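Local coordinates for protein aminoglycoside 3'-phosphotransferase AphA1-IAB (Acinetobacter baumannii, PDB 4FEW) that confers resistance to kanamycin and related aminoglycosides, probably by transferring phosphate from ATP to the 3'-hydroxyl of the antibiotic, at residues A[34-39]-A[215-220]; A[53-58]-A[94-99]; A[101-106]-A[206-211]. All coordinates share one frame; numbering follows the deposited sequence.

In the fold
From the N terminus the chain runs into an antiparallel five-stranded sheet, and the turn 34-39 between strands 28-31 and 40-45 opens contact 1. Contact 2 follows, strand 53-59 pairing with strand 94-100 after an excursion through helix 61-76 and strand 85-91. Strand 94-100 then leads into the linker of contact 3, closed by strand 205-208 of the small second sheet. Soon after, 215-220 returns to the first turn, so contact 1 encloses both others, which stand in series. Lys56 of contact 2 makes a salt bridge to Asp217 of contact 1, and Ile102 and Ile206 of contact 3 pack on Ile216. All three contacts touch the inhibitor PP2, held in a kinase-like cleft.

Contact 1: residues A[34-39]-A[215-220]; sequences VGQSGA and CIDVGR. With KAN (kanamycin a), chain G; PP2 (1-tert-butyl-3-(4-chloro-phenyl)-1H-pyrazolo[3,4-D]pyrimidin-4-ylamine), chain H.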
loop_
_atom_site.group_PDB
_atom_site.type_symbol
_atom_site.label_atom_id
_atom_site.label_comp_id
_atom_site.label_asym_id
_atom_site.label_seq_id
_atom_site.Cartn_x
_atom_site.Cartn_y
_atom_site.Cartn_z
ATOM N N VAL A 34 -9.472 -3.150 10.025
ATOM C CA VAL A 34 -8.692 -4.278 9.508
ATOM C C VAL A 34 -7.383 -3.876 8.818
ATOM O O VAL A 34 -6.306 -4.021 9.380
ATOM C CB VAL A 34 -9.516 -5.183 8.559
ATOM C CG1 VAL A 34 -10.027 -6.389 9.318
ATOM C CG2 VAL A 34 -10.639 -4.397 7.868
ATOM N N GLY A 35 -7.471 -3.356 7.606
ATOM C CA GLY A 35 -6.259 -3.021 6.892
ATOM C C GLY A 35 -6.188 -3.789 5.597
ATOM O O GLY A 35 -7.058 -4.616 5.316
ATOM N N GLN A 36 -5.128 -3.515 4.841
ATOM C CA GLN A 36 -4.976 -3.922 3.447
ATOM C C GLN A 36 -5.441 -5.336 3.142
ATOM O O GLN A 36 -6.287 -5.550 2.268
ATOM C CB GLN A 36 -3.510 -3.789 3.033
ATOM C CG GLN A 36 -3.271 -3.867 1.543
ATOM C CD GLN A 36 -2.220 -2.865 1.114
ATOM O OE1 GLN A 36 -2.224 -1.720 1.565
ATOM N NE2 GLN A 36 -1.298 -3.295 0.264
ATOM N N SER A 37 -4.880 -6.300 3.861
ATOM C CA SER A 37 -5.192 -7.695 3.604
ATOM C C SER A 37 -5.878 -8.369 4.796
ATOM O O SER A 37 -5.914 -9.595 4.896
ATOM C CB SER A 37 -3.936 -8.444 3.169
ATOM O OG SER A 37 -3.338 -7.815 2.035
ATOM N N GLY A 38 -6.430 -7.555 5.692
ATOM C CA GLY A 38 -7.268 -8.056 6.760
ATOM C C GLY A 38 -6.542 -8.257 8.077
ATOM O O GLY A 38 -7.128 -8.775 9.025
ATOM N N ALA A 39 -5.278 -7.850 8.154
ATOM C CA ALA A 39 -4.526 -8.043 9.397
ATOM C C ALA A 39 -5.195 -7.280 10.525
ATOM O O ALA A 39 -5.821 -6.268 10.284
ATOM C CB ALA A 39 -3.095 -7.571 9.232
ATOM N N CYS A 215 4.939 7.423 3.203
ATOM C CA CYS A 215 3.892 6.562 2.698
ATOM C C CYS A 215 3.880 5.269 3.515
ATOM O O CYS A 215 4.894 4.887 4.115
ATOM C CB CYS A 215 4.084 6.289 1.202
ATOM S SG CYS A 215 5.488 5.215 0.815
ATOM N N ILE A 216 2.727 4.612 3.559
ATOM C CA ILE A 216 2.555 3.437 4.402
ATOM C C ILE A 216 1.860 2.329 3.626
ATOM O O ILE A 216 1.485 2.530 2.484
ATOM C CB ILE A 216 1.713 3.769 5.669
ATOM C CG1 ILE A 216 0.294 4.213 5.280
ATOM C CG2 ILE A 216 2.410 4.840 6.525
ATOM C CD1 ILE A 216 -0.616 4.492 6.490
ATOM N N ASP A 217 1.676 1.177 4.267
ATOM C CA ASP A 217 0.969 0.043 3.671
ATOM C C ASP A 217 1.619 -0.427 2.368
ATOM O O ASP A 217 0.978 -0.455 1.326
ATOM C CB ASP A 217 -0.513 0.390 3.433
ATOM C CG ASP A 217 -1.450 -0.461 4.275
ATOM O OD1 ASP A 217 -0.964 -1.354 5.004
ATOM O OD2 ASP A 217 -2.676 -0.246 4.198
ATOM N N VAL A 218 2.888 -0.817 2.442
ATOM C CA VAL A 218 3.677 -1.067 1.245
ATOM C C VAL A 218 3.718 -2.534 0.793
ATOM O O VAL A 218 4.583 -2.917 0.006
ATOM C CB VAL A 218 5.118 -0.520 1.428
ATOM C CG1 VAL A 218 5.065 0.970 1.709
ATOM C CG2 VAL A 218 5.852 -1.255 2.576
ATOM N N GLY A 219 2.766 -3.338 1.262
ATOM C CA GLY A 219 2.741 -4.761 0.959
ATOM C C GLY A 219 2.637 -5.177 -0.502
ATOM O O GLY A 219 2.967 -6.315 -0.846
ATOM N N ARG A 220 2.190 -4.275 -1.369
ATOM C CA ARG A 220 2.051 -4.598 -2.791
ATOM C C ARG A 220 3.147 -3.946 -3.646
ATOM O O ARG A 220 3.072 -3.928 -4.877
ATOM C CB ARG A 220 0.652 -4.201 -3.285
ATOM C CG ARG A 220 -0.470 -5.015 -2.622
ATOM C CD ARG A 220 -1.914 -4.561 -2.974
ATOM N NE ARG A 220 -2.910 -5.407 -2.297
ATOM C CZ ARG A 220 -4.064 -4.975 -1.776
ATOM N NH1 ARG A 220 -4.878 -5.834 -1.176
ATOM N NH2 ARG A 220 -4.416 -3.694 -1.842
HETATM C C1 KAN G . -10.024 -0.857 -0.483
HETATM C C2 KAN G . -8.749 -0.343 0.181
HETATM C C3 KAN G . -7.558 -1.286 -0.008
HETATM C C4 KAN G . -7.909 -2.624 0.592
HETATM C C5 KAN G . -9.140 -3.151 -0.140
HETATM C C6 KAN G . -9.486 -4.512 0.459
HETATM C C7 KAN G . -12.304 -0.210 -5.228
HETATM C C8 KAN G . -12.633 0.524 -3.966
HETATM C C9 KAN G . -11.362 0.496 -3.063
HETATM C C10 KAN G . -10.930 -0.953 -2.717
HETATM C C11 KAN G . -10.566 -1.641 -4.032
HETATM C C12 KAN G . -11.804 -1.620 -4.910
HETATM C C13 KAN G . -13.929 2.518 -3.335
HETATM C C14 KAN G . -14.828 3.485 -4.105
HETATM C C15 KAN G . -14.017 4.531 -4.854
HETATM C C16 KAN G . -13.251 5.309 -3.791
HETATM C C17 KAN G . -12.358 4.337 -3.039
HETATM C C18 KAN G . -11.416 5.058 -2.052
HETATM N N1 KAN G . -10.653 -5.045 -0.254
HETATM N N2 KAN G . -10.247 -3.040 -3.701
HETATM N N3 KAN G . -13.570 -0.262 -5.997
HETATM N N4 KAN G . -14.903 5.391 -5.658
HETATM O O5 KAN G . -10.270 -2.189 0.033
HETATM O O6 KAN G . -8.433 0.938 -0.391
HETATM O O7 KAN G . -6.398 -0.787 0.669
HETATM O O8 KAN G . -6.790 -3.492 0.447
HETATM O O9 KAN G . -9.766 -0.973 -1.894
HETATM O O10 KAN G . -11.590 1.256 -1.859
HETATM O O11 KAN G . -13.108 1.830 -4.346
HETATM O O12 KAN G . -13.155 3.289 -2.397
HETATM O O13 KAN G . -15.600 2.684 -4.991
HETATM O O14 KAN G . -12.478 6.340 -4.371
HETATM O O15 KAN G . -10.481 4.100 -1.495
HETATM C C1 PP2 H . 0.543 3.166 9.874
HETATM N N2 PP2 H . 1.854 2.877 9.877
HETATM C C3 PP2 H . 2.736 3.815 10.140
HETATM N N4 PP2 H . 2.360 5.055 10.397
HETATM C C5 PP2 H . 1.075 5.421 10.402
HETATM C C6 PP2 H . 0.101 4.458 10.131
HETATM C C8 PP2 H . -1.298 4.357 10.037
HETATM N N9 PP2 H . -1.584 3.091 9.738
HETATM N N10 PP2 H . -0.546 2.427 9.650
HETATM C C11 PP2 H . -2.269 5.342 10.212
HETATM C C12 PP2 H . -1.974 6.660 10.527
HETATM C C13 PP2 H . -2.971 7.603 10.702
HETATM C C14 PP2 H . -4.297 7.224 10.564
HETATM C C15 PP2 H . -4.615 5.906 10.255
HETATM C C16 PP2 H . -3.603 4.969 10.083
HETATM C C22 PP2 H . -0.541 0.979 9.309
HETATM C C23 PP2 H . 0.007 0.187 10.488
HETATM C C24 PP2 H . -1.984 0.585 9.001
HETATM C C25 PP2 H . 0.324 0.753 8.058
HETATM N N25 PP2 H . 0.815 6.693 10.674
HETATM CL CL PP2 H . -5.542 8.401 10.778
HETATM O O HOH W 1 -3.125 -2.012 6.617
#
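Gln36 reaches from its turn to both Asp217 and Arg220, and it carries nearly all of the 34-39 side of the contact. The apolar part comes first: Gln36 CG lies over one face of the Arg220 guanidinium, 3.6 Å from Arg220 CZ and offset toward the rim. With CG anti to its own nitrogen (chi1 -166°) the Gln36 chain leaves the turn toward 215-220, then bends at chi2, running antiparallel to the extended Arg220 chain. The amide and guanidinium planes are only 28° apart. The Gln36 amide also lies beside the Asp217 carboxylate, their planes steeply inclined.

A water links the backbone N of Gln36 to the carboxylate of Asp217, accepting from Gln36 N at 3.1 Å and donating to Asp217 OD1 at 2.8 Å; Lys56 makes a salt bridge to the same oxygen.

The O8 hydroxyl of kanamycin donates to Gln36 O at 2.8 Å, while Arg220 NH1 and NH2 both make weak hydrogen bonds to O8, NH2 at 3.3 Å. The Gln36 carbonyl sits in a type I turn from Gly35 to Gly38, closed by Gly38 N to Gly35 O at 3.0 Å.

One hydroxyl is thus bonded by both segments, firmly by the Gln36 carbonyl and weakly by Arg220, beside the 3'-hydroxyl O7 that is probably phosphorylated. Asp199, probably the proton acceptor, also bonds kanamycin and lies against Gln36, so turn and Arg220 probably help to place the substrate.

Contact 2: residues A[53-58]-A[94-99]; sequences LFLKHG and DAWLLT. With PP2 (1-tert-butyl-3-(4-chloro-phenyl)-1H-pyrazolo[3,4-D]pyrimidin-4-ylamine), chain H.
Leu53 meets Leu98 at the start of the pairing, methyl to methyl, with Leu53 CD1 3.8 Å from Leu98 CD1. Phe54 and Thr99 form a hydrogen-bonded pair, Phe54 N to Thr99 O at 2.8 Å and the return bond equally short. The Phe54 ring turns off to lie flat over the fused rings of PP2, its CE2 3.4 Å from PP2 C6, so it roofs the site where the adenine of ATP would be expected. Leu55 faces the other way, CD1 against Leu98 CB and CD2 4.1 Å from Trp96 CE3. Lys56 pairs with Leu97 through Lys56 N to Leu97 O, 2.8 Å; its extended chain carries NZ to a salt bridge with Glu69, the lysine-glutamate arrangement familiar from protein kinases.

With His57 CG anti to its N (chi1 174°) and Trp96 CG beside its own (chi1 -54°), the two rings overlie and stack face to face, imidazole on six-membered ring, centroids 3.5 Å apart and planes at 6°. The imidazole's rotation is fixed at the edge, where His57 NE2 donates to Asp94 OD2 at 2.8 Å, in the ring plane and on the anti lone pair. Gly58 closes the run, bonded both ways to Ala95.

Both are inner strands: 53-59 is flanked by 40-45, 94-100 by 85-91, and helix 61-76 packs on the face bearing Ala95, Leu97 and Thr99.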
loop_
_atom_site.group_PDB
_atom_site.type_symbol
_atom_site.label_atom_id
_atom_site.label_comp_id
_atom_site.label_asym_id
_atom_site.label_seq_id
_atom_site.Cartn_x
_atom_site.Cartn_y
_atom_site.Cartn_z
ATOM N N LEU A 53 3.656 3.522 18.094
ATOM C CA LEU A 53 3.944 2.351 17.254
ATOM C C LEU A 53 2.679 1.779 16.629
ATOM O O LEU A 53 1.566 2.044 17.093
ATOM C CB LEU A 53 4.614 1.242 18.072
ATOM C CG LEU A 53 5.863 1.599 18.868
ATOM C CD1 LEU A 53 6.377 0.392 19.629
ATOM C CD2 LEU A 53 6.923 2.136 17.925
ATOM N N PHE A 54 2.858 0.979 15.581
ATOM C CA PHE A 54 1.774 0.145 15.079
ATOM C C PHE A 54 2.177 -1.320 15.121
ATOM O O PHE A 54 3.318 -1.661 14.821
ATOM C CB PHE A 54 1.355 0.557 13.668
ATOM C CG PHE A 54 0.425 1.744 13.641
ATOM C CD1 PHE A 54 -0.943 1.571 13.777
ATOM C CD2 PHE A 54 0.920 3.032 13.498
ATOM C CE1 PHE A 54 -1.803 2.664 13.773
ATOM C CE2 PHE A 54 0.071 4.123 13.479
ATOM C CZ PHE A 54 -1.295 3.941 13.625
ATOM N N LEU A 55 1.243 -2.176 15.521
ATOM C CA LEU A 55 1.450 -3.619 15.473
ATOM C C LEU A 55 0.408 -4.263 14.565
ATOM O O LEU A 55 -0.788 -4.080 14.757
ATOM C CB LEU A 55 1.380 -4.224 16.875
ATOM C CG LEU A 55 1.566 -5.739 16.996
ATOM C CD1 LEU A 55 2.942 -6.167 16.505
ATOM C CD2 LEU A 55 1.359 -6.179 18.437
ATOM N N LYS A 56 0.876 -4.996 13.565
ATOM C CA LYS A 56 0.008 -5.736 12.667
ATOM C C LYS A 56 0.116 -7.211 12.994
ATOM O O LYS A 56 1.219 -7.722 13.152
ATOM C CB LYS A 56 0.453 -5.549 11.220
ATOM C CG LYS A 56 -0.225 -4.436 10.459
ATOM C CD LYS A 56 -0.005 -4.615 8.965
ATOM C CE LYS A 56 -0.511 -3.425 8.175
ATOM N NZ LYS A 56 -0.578 -3.771 6.724
ATOM N N HIS A 57 -1.019 -7.897 13.081
ATOM C CA HIS A 57 -1.021 -9.338 13.305
ATOM C C HIS A 57 -1.822 -10.037 12.227
ATOM O O HIS A 57 -3.037 -9.831 12.106
ATOM C CB HIS A 57 -1.617 -9.684 14.679
ATOM C CG HIS A 57 -1.780 -11.158 14.918
ATOM N ND1 HIS A 57 -2.758 -11.679 15.740
ATOM C CD2 HIS A 57 -1.075 -12.220 14.453
ATOM C CE1 HIS A 57 -2.654 -12.997 15.766
ATOM N NE2 HIS A 57 -1.645 -13.351 14.988
ATOM N N GLY A 58 -1.150 -10.895 11.472
ATOM C CA GLY A 58 -1.817 -11.707 10.475
ATOM C C GLY A 58 -1.800 -13.170 10.867
ATOM O O GLY A 58 -0.766 -13.683 11.293
ATOM N N ASP A 94 1.263 -17.545 11.996
ATOM C CA ASP A 94 1.148 -16.167 12.450
ATOM C C ASP A 94 2.309 -15.292 12.008
ATOM O O ASP A 94 3.437 -15.760 11.868
ATOM C CB ASP A 94 1.041 -16.108 13.975
ATOM C CG ASP A 94 -0.215 -16.776 14.491
ATOM O OD1 ASP A 94 -0.186 -18.006 14.683
ATOM O OD2 ASP A 94 -1.225 -16.076 14.689
ATOM N N ALA A 95 2.007 -14.013 11.799
ATOM C CA ALA A 95 3.020 -12.985 11.581
ATOM C C ALA A 95 2.680 -11.739 12.395
ATOM O O ALA A 95 1.531 -11.273 12.407
ATOM C CB ALA A 95 3.136 -12.644 10.096
ATOM N N TRP A 96 3.677 -11.217 13.094
ATOM C CA TRP A 96 3.523 -9.981 13.838
ATOM C C TRP A 96 4.523 -8.967 13.285
ATOM O O TRP A 96 5.706 -9.268 13.156
ATOM C CB TRP A 96 3.774 -10.212 15.329
ATOM C CG TRP A 96 2.936 -11.307 15.924
ATOM C CD1 TRP A 96 3.172 -12.652 15.863
ATOM C CD2 TRP A 96 1.733 -11.143 16.674
ATOM N NE1 TRP A 96 2.192 -13.335 16.544
ATOM C CE2 TRP A 96 1.290 -12.432 17.042
ATOM C CE3 TRP A 96 0.985 -10.034 17.073
ATOM C CZ2 TRP A 96 0.136 -12.639 17.787
ATOM C CZ3 TRP A 96 -0.169 -10.243 17.815
ATOM C CH2 TRP A 96 -0.579 -11.533 18.163
ATOM N N LEU A 97 4.042 -7.776 12.947
ATOM C CA LEU A 97 4.898 -6.716 12.426
ATOM C C LEU A 97 4.733 -5.447 13.261
ATOM O O LEU A 97 3.667 -4.849 13.278
ATOM C CB LEU A 97 4.556 -6.437 10.966
ATOM C CG LEU A 97 5.287 -5.267 10.306
ATOM C CD1 LEU A 97 6.814 -5.404 10.483
ATOM C CD2 LEU A 97 4.904 -5.205 8.838
ATOM N N LEU A 98 5.797 -5.049 13.954
ATOM C CA LEU A 98 5.778 -3.844 14.788
ATOM C C LEU A 98 6.575 -2.737 14.115
ATOM O O LEU A 98 7.773 -2.891 13.872
ATOM C CB LEU A 98 6.382 -4.142 16.167
ATOM C CG LEU A 98 6.418 -3.027 17.221
ATOM C CD1 LEU A 98 5.020 -2.643 17.694
ATOM C CD2 LEU A 98 7.289 -3.429 18.408
ATOM N N THR A 99 5.918 -1.624 13.814
ATOM C CA THR A 99 6.589 -0.519 13.140
ATOM C C THR A 99 6.411 0.787 13.900
ATOM O O THR A 99 5.478 0.922 14.682
ATOM C CB THR A 99 6.069 -0.335 11.707
ATOM O OG1 THR A 99 4.663 -0.044 11.738
ATOM C CG2 THR A 99 6.298 -1.606 10.905
HETATM C C1 PP2 H . 0.543 3.166 9.874
HETATM N N2 PP2 H . 1.854 2.877 9.877
HETATM C C3 PP2 H . 2.736 3.815 10.140
HETATM N N4 PP2 H . 2.360 5.055 10.397
HETATM C C5 PP2 H . 1.075 5.421 10.402
HETATM C C6 PP2 H . 0.101 4.458 10.131
HETATM C C8 PP2 H . -1.298 4.357 10.037
HETATM N N9 PP2 H . -1.584 3.091 9.738
HETATM N N10 PP2 H . -0.546 2.427 9.650
HETATM C C11 PP2 H . -2.269 5.342 10.212
HETATM C C12 PP2 H . -1.974 6.660 10.527
HETATM C C13 PP2 H . -2.971 7.603 10.702
HETATM C C14 PP2 H . -4.297 7.224 10.564
HETATM C C15 PP2 H . -4.615 5.906 10.255
HETATM C C16 PP2 H . -3.603 4.969 10.083
HETATM C C22 PP2 H . -0.541 0.979 9.309
HETATM C C23 PP2 H . 0.007 0.187 10.488
HETATM C C24 PP2 H . -1.984 0.585 9.001
HETATM C C25 PP2 H . 0.324 0.753 8.058
HETATM N N25 PP2 H . 0.815 6.693 10.674
HETATM CL CL PP2 H . -5.542 8.401 10.778
#

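Contact 3: residues A[101-106]-A[206-211]; sequences AIPGKT and IFDEGK. With PP2 (1-tert-butyl-3-(4-chloro-phenyl)-1H-pyrazolo[3,4-D]pyrimidin-4-ylamine), chain H.
Ile206 and Ile102 share a first torsion, chi1 -55° and -61°, that sets CG2 of each opposite its own backbone nitrogen, and these branches meet, Ile206 CG2 3.8 Å from Ile102 CG2. The other branch of Ile206 bends back at chi2 (-71°) and sends CD1 to Thr106 CG2, 3.9 Å away, so the two branches of one isoleucine reach Ile102 and Thr106. Lys105 and Phe207 tie the backbones as an antiparallel hydrogen-bonded pair: Lys105 N to Phe207 O is 2.8 Å, and Phe207 N to Lys105 O 2.7 Å. Gly104 presses its CA to within 3.2 Å of Phe207 O, where a side chain has no room. Pro103 O is buried over Ile206 CG2 and Asp208 CB without a polar partner.

Thr106 OG1 caps Gln109 N at the start of helix 107-113, and Phe207 packs against that helix and helix 118-133.

On the cleft side, Ile102 N donates to PP2 N4 at 2.9 Å, and PP2 N25 returns a bond to Ile102 O at 3.0 Å. This resembles the hinge contacts of protein kinases, though one residue makes both bonds, and is consistent with the pyrimidine taking the place where the base of ATP probably binds.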
loop_
_atom_site.group_PDB
_atom_site.type_symbol
_atom_site.label_atom_id
_atom_site.label_comp_id
_atom_site.label_asym_id
_atom_site.label_seq_id
_atom_site.Cartn_x
_atom_site.Cartn_y
_atom_site.Cartn_z
ATOM N N ALA A 101 5.265 4.615 13.970
ATOM C CA ALA A 101 4.268 5.376 13.232
ATOM C C ALA A 101 4.928 6.561 12.550
ATOM O O ALA A 101 5.909 7.111 13.042
ATOM C CB ALA A 101 3.136 5.847 14.167
ATOM N N ILE A 102 4.402 6.930 11.392
ATOM C CA ILE A 102 4.732 8.205 10.800
ATOM C C ILE A 102 3.720 9.212 11.328
ATOM O O ILE A 102 2.528 9.102 11.049
ATOM C CB ILE A 102 4.653 8.130 9.282
ATOM C CG1 ILE A 102 5.645 7.090 8.762
ATOM C CG2 ILE A 102 4.939 9.494 8.675
ATOM C CD1 ILE A 102 5.638 6.972 7.266
ATOM N N PRO A 103 4.187 10.181 12.118
ATOM C CA PRO A 103 3.267 11.153 12.722
ATOM C C PRO A 103 2.517 11.973 11.677
ATOM O O PRO A 103 3.065 12.267 10.620
ATOM C CB PRO A 103 4.188 12.045 13.569
ATOM C CG PRO A 103 5.558 11.853 13.000
ATOM C CD PRO A 103 5.602 10.466 12.416
ATOM N N GLY A 104 1.266 12.313 11.964
ATOM C CA GLY A 104 0.488 13.167 11.083
ATOM C C GLY A 104 -0.851 12.583 10.673
ATOM O O GLY A 104 -1.367 11.662 11.312
ATOM N N LYS A 105 -1.406 13.121 9.590
ATOM C CA LYS A 105 -2.702 12.702 9.085
ATOM C C LYS A 105 -2.586 12.199 7.649
ATOM O O LYS A 105 -1.646 12.553 6.936
ATOM C CB LYS A 105 -3.692 13.876 9.152
ATOM C CG LYS A 105 -3.886 14.475 10.542
ATOM C CD LYS A 105 -4.546 15.847 10.447
ATOM C CE LYS A 105 -4.681 16.505 11.809
ATOM N NZ LYS A 105 -5.000 17.953 11.667
ATOM N N THR A 106 -3.541 11.372 7.222
ATOM C CA THR A 106 -3.531 10.869 5.847
ATOM C C THR A 106 -3.863 11.994 4.884
ATOM O O THR A 106 -4.445 13.003 5.273
ATOM C CB THR A 106 -4.560 9.743 5.630
ATOM O OG1 THR A 106 -5.890 10.258 5.821
ATOM C CG2 THR A 106 -4.303 8.588 6.591
ATOM N N ILE A 206 1.030 10.207 4.133
ATOM C CA ILE A 206 0.919 10.889 5.422
ATOM C C ILE A 206 1.478 12.310 5.405
ATOM O O ILE A 206 2.635 12.532 5.036
ATOM C CB ILE A 206 1.593 10.046 6.516
ATOM C CG1 ILE A 206 0.991 8.628 6.512
ATOM C CG2 ILE A 206 1.456 10.704 7.865
ATOM C CD1 ILE A 206 -0.420 8.564 7.021
ATOM N N PHE A 207 0.640 13.269 5.792
ATOM C CA PHE A 207 1.033 14.669 5.854
ATOM C C PHE A 207 1.231 15.023 7.313
ATOM O O PHE A 207 0.508 14.529 8.171
ATOM C CB PHE A 207 -0.050 15.576 5.249
ATOM C CG PHE A 207 -0.018 15.654 3.744
ATOM C CD1 PHE A 207 -0.526 14.629 2.972
ATOM C CD2 PHE A 207 0.530 16.763 3.104
ATOM C CE1 PHE A 207 -0.485 14.693 1.584
ATOM C CE2 PHE A 207 0.574 16.840 1.726
ATOM C CZ PHE A 207 0.062 15.805 0.960
ATOM N N ASP A 208 2.222 15.858 7.597
ATOM C CA ASP A 208 2.395 16.391 8.942
ATOM C C ASP A 208 2.843 17.830 8.820
ATOM O O ASP A 208 3.789 18.129 8.085
ATOM C CB ASP A 208 3.416 15.582 9.733
ATOM C CG ASP A 208 3.527 16.036 11.177
ATOM O OD1 ASP A 208 2.528 16.562 11.711
ATOM O OD2 ASP A 208 4.611 15.866 11.777
ATOM N N GLU A 209 2.147 18.718 9.521
ATOM C CA GLU A 209 2.451 20.142 9.474
ATOM C C GLU A 209 2.529 20.662 8.036
ATOM O O GLU A 209 3.436 21.421 7.690
ATOM C CB GLU A 209 3.755 20.425 10.220
ATOM C CG GLU A 209 3.689 20.068 11.693
ATOM C CD GLU A 209 4.927 20.487 12.461
ATOM O OE1 GLU A 209 5.958 20.791 11.820
ATOM O OE2 GLU A 209 4.868 20.520 13.710
ATOM N N GLY A 210 1.589 20.230 7.200
ATOM C CA GLY A 210 1.500 20.718 5.836
ATOM C C GLY A 210 2.472 20.114 4.835
ATOM O O GLY A 210 2.530 20.545 3.681
ATOM N N LYS A 211 3.244 19.120 5.259
ATOM C CA LYS A 211 4.175 18.473 4.343
ATOM C C LYS A 211 3.944 16.967 4.209
ATOM O O LYS A 211 3.679 16.270 5.196
ATOM C CB LYS A 211 5.630 18.763 4.735
ATOM C CG LYS A 211 6.083 20.181 4.375
ATOM C CD LYS A 211 7.586 20.358 4.553
ATOM C CE LYS A 211 8.047 21.727 4.058
ATOM N NZ LYS A 211 9.517 21.923 4.204
HETATM C C1 PP2 H . 0.543 3.166 9.874
HETATM N N2 PP2 H . 1.854 2.877 9.877
HETATM C C3 PP2 H . 2.736 3.815 10.140
HETATM N N4 PP2 H . 2.360 5.055 10.397
HETATM C C5 PP2 H . 1.075 5.421 10.402
HETATM C C6 PP2 H . 0.101 4.458 10.131
HETATM C C8 PP2 H . -1.298 4.357 10.037
HETATM N N9 PP2 H . -1.584 3.091 9.738
HETATM N N10 PP2 H . -0.546 2.427 9.650
HETATM C C11 PP2 H . -2.269 5.342 10.212
HETATM C C12 PP2 H . -1.974 6.660 10.527
HETATM C C13 PP2 H . -2.971 7.603 10.702
HETATM C C14 PP2 H . -4.297 7.224 10.564
HETATM C C15 PP2 H . -4.615 5.906 10.255
HETATM C C16 PP2 H . -3.603 4.969 10.083
HETATM C C22 PP2 H . -0.541 0.979 9.309
HETATM C C23 PP2 H . 0.007 0.187 10.488
HETATM C C24 PP2 H . -1.984 0.585 9.001
HETATM C C25 PP2 H . 0.324 0.753 8.058
HETATM N N25 PP2 H . 0.815 6.693 10.674
HETATM CL CL PP2 H . -5.542 8.401 10.778
#